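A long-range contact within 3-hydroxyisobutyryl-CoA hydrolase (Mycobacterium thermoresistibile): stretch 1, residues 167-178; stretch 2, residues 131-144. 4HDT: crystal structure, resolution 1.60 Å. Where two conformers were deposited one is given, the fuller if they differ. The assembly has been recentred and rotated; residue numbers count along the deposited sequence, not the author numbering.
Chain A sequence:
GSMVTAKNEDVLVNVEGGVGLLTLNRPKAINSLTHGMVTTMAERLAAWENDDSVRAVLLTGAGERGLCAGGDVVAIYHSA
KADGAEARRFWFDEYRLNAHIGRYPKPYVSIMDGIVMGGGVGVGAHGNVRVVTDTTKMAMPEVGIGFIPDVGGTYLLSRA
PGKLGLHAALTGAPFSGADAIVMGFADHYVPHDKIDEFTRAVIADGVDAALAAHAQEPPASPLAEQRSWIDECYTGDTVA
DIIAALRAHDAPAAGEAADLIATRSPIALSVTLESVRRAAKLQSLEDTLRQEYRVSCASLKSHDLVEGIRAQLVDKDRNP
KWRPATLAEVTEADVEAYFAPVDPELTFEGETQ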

# COMPACT_ATOMS: atom_id res chain seq x y z
N HIS A 167 -9.99 -8.86 -4.45
CA HIS A 167 -9.11 -9.56 -5.37
C HIS A 167 -7.65 -9.13 -5.19
O HIS A 167 -6.77 -9.97 -5.07
CB HIS A 167 -9.63 -9.38 -6.80
CG HIS A 167 -8.70 -9.88 -7.85
ND1 HIS A 167 -8.58 -11.23 -8.16
CD2 HIS A 167 -7.82 -9.24 -8.64
CE1 HIS A 167 -7.69 -11.38 -9.11
NE2 HIS A 167 -7.20 -10.19 -9.41
N ALA A 168 -7.41 -7.83 -5.26
CA ALA A 168 -6.05 -7.34 -5.08
C ALA A 168 -5.47 -7.78 -3.72
O ALA A 168 -4.31 -8.19 -3.66
CB ALA A 168 -6.02 -5.84 -5.24
N ALA A 169 -6.29 -7.73 -2.68
CA ALA A 169 -5.81 -8.00 -1.29
C ALA A 169 -5.53 -9.48 -1.05
O ALA A 169 -4.57 -9.84 -0.35
CB ALA A 169 -6.84 -7.51 -0.31
N LEU A 170 -6.35 -10.38 -1.62
CA LEU A 170 -6.21 -11.81 -1.36
C LEU A 170 -5.20 -12.45 -2.27
O LEU A 170 -4.42 -13.32 -1.84
CB LEU A 170 -7.58 -12.49 -1.44
CG LEU A 170 -8.58 -12.02 -0.40
CD1 LEU A 170 -9.89 -12.80 -0.56
CD2 LEU A 170 -8.11 -12.12 1.05
N THR A 171 -5.18 -12.04 -3.55
CA THR A 171 -4.15 -12.53 -4.45
C THR A 171 -2.80 -11.94 -4.09
O THR A 171 -1.79 -12.60 -4.22
CB THR A 171 -4.40 -12.24 -5.95
OG1 THR A 171 -4.40 -10.82 -6.21
CG2 THR A 171 -5.74 -12.91 -6.43
N GLY A 172 -2.81 -10.68 -3.68
CA GLY A 172 -1.56 -9.90 -3.54
C GLY A 172 -0.82 -9.63 -4.84
O GLY A 172 0.39 -9.29 -4.81
N ALA A 173 -1.52 -9.81 -5.96
CA ALA A 173 -0.93 -9.68 -7.29
C ALA A 173 -0.79 -8.22 -7.71
O ALA A 173 -1.62 -7.36 -7.37
CB ALA A 173 -1.78 -10.42 -8.31
N PRO A 174 0.24 -7.92 -8.52
CA PRO A 174 0.36 -6.58 -9.07
C PRO A 174 -0.71 -6.22 -10.09
O PRO A 174 -1.25 -7.10 -10.84
CB PRO A 174 1.74 -6.57 -9.70
CG PRO A 174 2.00 -7.98 -10.04
CD PRO A 174 1.26 -8.84 -9.05
N PHE A 175 -0.99 -4.93 -10.16
CA PHE A 175 -1.91 -4.34 -11.14
C PHE A 175 -1.28 -3.09 -11.78
O PHE A 175 -0.28 -2.56 -11.27
CB PHE A 175 -3.30 -4.06 -10.50
CG PHE A 175 -3.29 -3.27 -9.20
CD1 PHE A 175 -3.32 -1.88 -9.21
CD2 PHE A 175 -3.28 -3.94 -7.98
CE1 PHE A 175 -3.35 -1.16 -8.01
CE2 PHE A 175 -3.28 -3.25 -6.78
CZ PHE A 175 -3.32 -1.84 -6.81
N SER A 176 -1.80 -2.66 -12.93
CA SER A 176 -1.18 -1.62 -13.75
C SER A 176 -1.54 -0.22 -13.30
O SER A 176 -2.41 -0.06 -12.43
CB SER A 176 -1.59 -1.80 -15.21
OG SER A 176 -2.97 -1.45 -15.34
N GLY A 177 -0.96 0.78 -13.93
CA GLY A 177 -1.37 2.17 -13.73
C GLY A 177 -2.84 2.39 -14.04
O GLY A 177 -3.54 3.01 -13.25
N ALA A 178 -3.31 1.84 -15.15
CA ALA A 178 -4.71 2.05 -15.54
C ALA A 178 -5.62 1.38 -14.51
O ALA A 178 -6.67 1.95 -14.15
CB ALA A 178 -4.95 1.47 -16.93
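Stretch 2, residues 131-144: VVTDTTKMAMPEVG

Three bridging waters do much of the work that direct hydrogen bonds usually do here, for the backbones of the two stretches bond directly at a single antiparallel bridge, between Phe 175 and Met 138. There Met 138 N donates to Phe 175 O at 2.9 Å, almost linearly, and Phe 175 N donates to Met 138 O at 2.8 Å. Stretch 2 therefore runs against the direction of stretch 1: Pro 141 lies beside Gly 172, Ala 139 beside Pro 174, and Lys 137 beside Ser 176.

Stretch 2 enters as a strand ending at Val 132, reverses through a type I turn from Thr 133 to Thr 136, and resumes extended form at Lys 137 to Ala 139. Threonine suits this turn because its hydroxyl can stand in for backbone partners: Thr 136 OG1 accepts from Thr 133 N at 2.8 Å, and Thr 133 OG1 from Thr 135 N at 3.0 Å. Lys 137, an exposed residue whose CB points away from stretch 1, suits the margin of the contact.

At the bridge, the Phe 175 ring turns back over the strand, its CE1 3.7 Å from Met 138 CB, which sits over the ring face. The flexible methionine then carries its sulfur obliquely past the ring. Pro 174 CA approaches Met 138 O at 3.1 Å in a CA-H...O contact; proline, lacking an amide hydrogen, costs this position no hydrogen bond across the stretches. Its CB lies 4.3 Å from the small Ala 139 CB.

Where the helix of stretch 1 ends, Gly 172 takes a positive phi, which favours glycine, and its CA comes within 3.5 Å of Met 140 O. A CB here would lie a tight 3.3 Å from Pro 141 CA. In the 3-10 segment of stretch 2, Val 143 points toward stretch 1, its CG2 3.5 Å from Leu 170 O. Water 3 joins Met 140 N to Ala 168 O and Ala 173 O, and water 2 links Ala 169 O with Met 140 O and Val 143 N, so the waters join the helix end to stretch 2 where no direct hydrogen bond spans the gap.

At the other end, Ser 176 caps the next helix through its side chain. Gly 177 then packs against Val 132, with Gly 177 O 3.4 Å from Val 132 CG2; a CB on this glycine would clash with Thr 133 O at 2.6 Å. Water 1 accepts from Gly 177 N at 2.9 Å and donates to Thr 133 O at 2.8 Å, closing the contact.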

# COMPACT_ATOMS: atom_id res chain seq x y z
N VAL A 131 -0.04 10.22 -9.58
CA VAL A 131 0.34 9.97 -10.99
C VAL A 131 0.91 8.55 -11.13
O VAL A 131 1.77 8.12 -10.33
CB VAL A 131 1.40 10.98 -11.46
CG1 VAL A 131 1.83 10.69 -12.89
CG2 VAL A 131 0.88 12.43 -11.31
N VAL A 132 0.37 7.81 -12.08
CA VAL A 132 0.93 6.51 -12.46
C VAL A 132 1.35 6.54 -13.91
O VAL A 132 1.05 7.50 -14.63
CB VAL A 132 -0.07 5.34 -12.21
CG1 VAL A 132 -0.23 5.06 -10.72
CG2 VAL A 132 -1.41 5.65 -12.84
N THR A 133 2.11 5.53 -14.34
CA THR A 133 2.70 5.54 -15.67
C THR A 133 2.46 4.20 -16.36
O THR A 133 1.82 3.31 -15.79
CB THR A 133 4.23 5.74 -15.61
OG1 THR A 133 4.85 4.52 -15.11
CG2 THR A 133 4.62 6.91 -14.72
N ASP A 134 3.03 4.05 -17.55
CA ASP A 134 2.92 2.80 -18.27
C ASP A 134 3.82 1.68 -17.72
O ASP A 134 3.76 0.55 -18.24
CB ASP A 134 3.16 3.00 -19.76
CG ASP A 134 4.43 3.73 -20.09
OD1 ASP A 134 5.08 4.24 -19.16
OD2 ASP A 134 4.78 3.80 -21.30
N THR A 135 4.67 1.99 -16.74
CA THR A 135 5.51 0.95 -16.11
C THR A 135 5.03 0.62 -14.72
O THR A 135 5.61 -0.25 -14.05
CB THR A 135 6.99 1.38 -16.02
OG1 THR A 135 7.09 2.50 -15.09
CG2 THR A 135 7.52 1.77 -17.42
N THR A 136 4.03 1.36 -14.21
CA THR A 136 3.53 1.08 -12.86
C THR A 136 3.14 -0.39 -12.65
O THR A 136 2.39 -0.98 -13.46
CB THR A 136 2.34 2.01 -12.55
OG1 THR A 136 2.79 3.39 -12.64
CG2 THR A 136 1.71 1.70 -11.17
N LYS A 137 3.71 -0.97 -11.58
CA LYS A 137 3.36 -2.32 -11.09
C LYS A 137 3.06 -2.14 -9.63
O LYS A 137 3.98 -2.07 -8.79
CB LYS A 137 4.48 -3.33 -11.38
CG LYS A 137 4.66 -3.50 -12.90
CD LYS A 137 5.64 -4.57 -13.28
CE LYS A 137 5.76 -4.68 -14.80
NZ LYS A 137 6.55 -3.54 -15.43
N MET A 138 1.76 -2.03 -9.31
CA MET A 138 1.31 -1.68 -7.96
C MET A 138 0.72 -2.89 -7.30
O MET A 138 0.04 -3.68 -7.93
CB MET A 138 0.30 -0.52 -8.02
CG MET A 138 -0.08 0.07 -6.65
SD MET A 138 -1.14 1.53 -6.74
CE MET A 138 -0.13 2.73 -7.54
N ALA A 139 0.97 -3.05 -6.01
CA ALA A 139 0.42 -4.20 -5.30
C ALA A 139 0.38 -3.98 -3.82
O ALA A 139 1.12 -3.13 -3.28
CB ALA A 139 1.23 -5.47 -5.60
N MET A 140 -0.52 -4.73 -3.17
CA MET A 140 -0.52 -4.93 -1.72
C MET A 140 -0.30 -6.43 -1.47
O MET A 140 -1.24 -7.20 -1.35
CB MET A 140 -1.83 -4.41 -1.09
CG MET A 140 -2.05 -2.91 -1.31
SD MET A 140 -0.82 -1.85 -0.54
CE MET A 140 -1.10 -2.17 1.22
N PRO A 141 0.97 -6.85 -1.44
CA PRO A 141 1.33 -8.28 -1.45
C PRO A 141 1.55 -8.93 -0.08
O PRO A 141 2.10 -10.06 0.01
CB PRO A 141 2.65 -8.21 -2.20
CG PRO A 141 3.27 -7.01 -1.62
CD PRO A 141 2.17 -6.00 -1.50
N GLU A 142 1.03 -8.27 0.94
CA GLU A 142 1.29 -8.61 2.34
C GLU A 142 0.97 -10.06 2.69
O GLU A 142 1.67 -10.71 3.43
CB GLU A 142 0.51 -7.64 3.23
CG GLU A 142 1.14 -6.24 3.28
CD GLU A 142 0.79 -5.31 2.14
OE1 GLU A 142 -0.01 -5.67 1.24
OE2 GLU A 142 1.25 -4.11 2.18
N VAL A 143 -0.12 -10.61 2.15
CA VAL A 143 -0.49 -11.99 2.52
C VAL A 143 0.55 -13.04 2.12
O VAL A 143 0.56 -14.14 2.66
CB VAL A 143 -1.86 -12.38 1.94
CG1 VAL A 143 -2.98 -11.57 2.57
CG2 VAL A 143 -1.94 -12.26 0.40
N GLY A 144 1.40 -12.70 1.17
CA GLY A 144 2.49 -13.54 0.76
C GLY A 144 3.62 -13.66 1.77
O GLY A 144 4.48 -14.57 1.64
O HOH W 1 0.95 0.70 -16.17
O HOH W 2 -2.10 -8.94 0.68
O HOH W 3 -2.23 -6.46 -4.75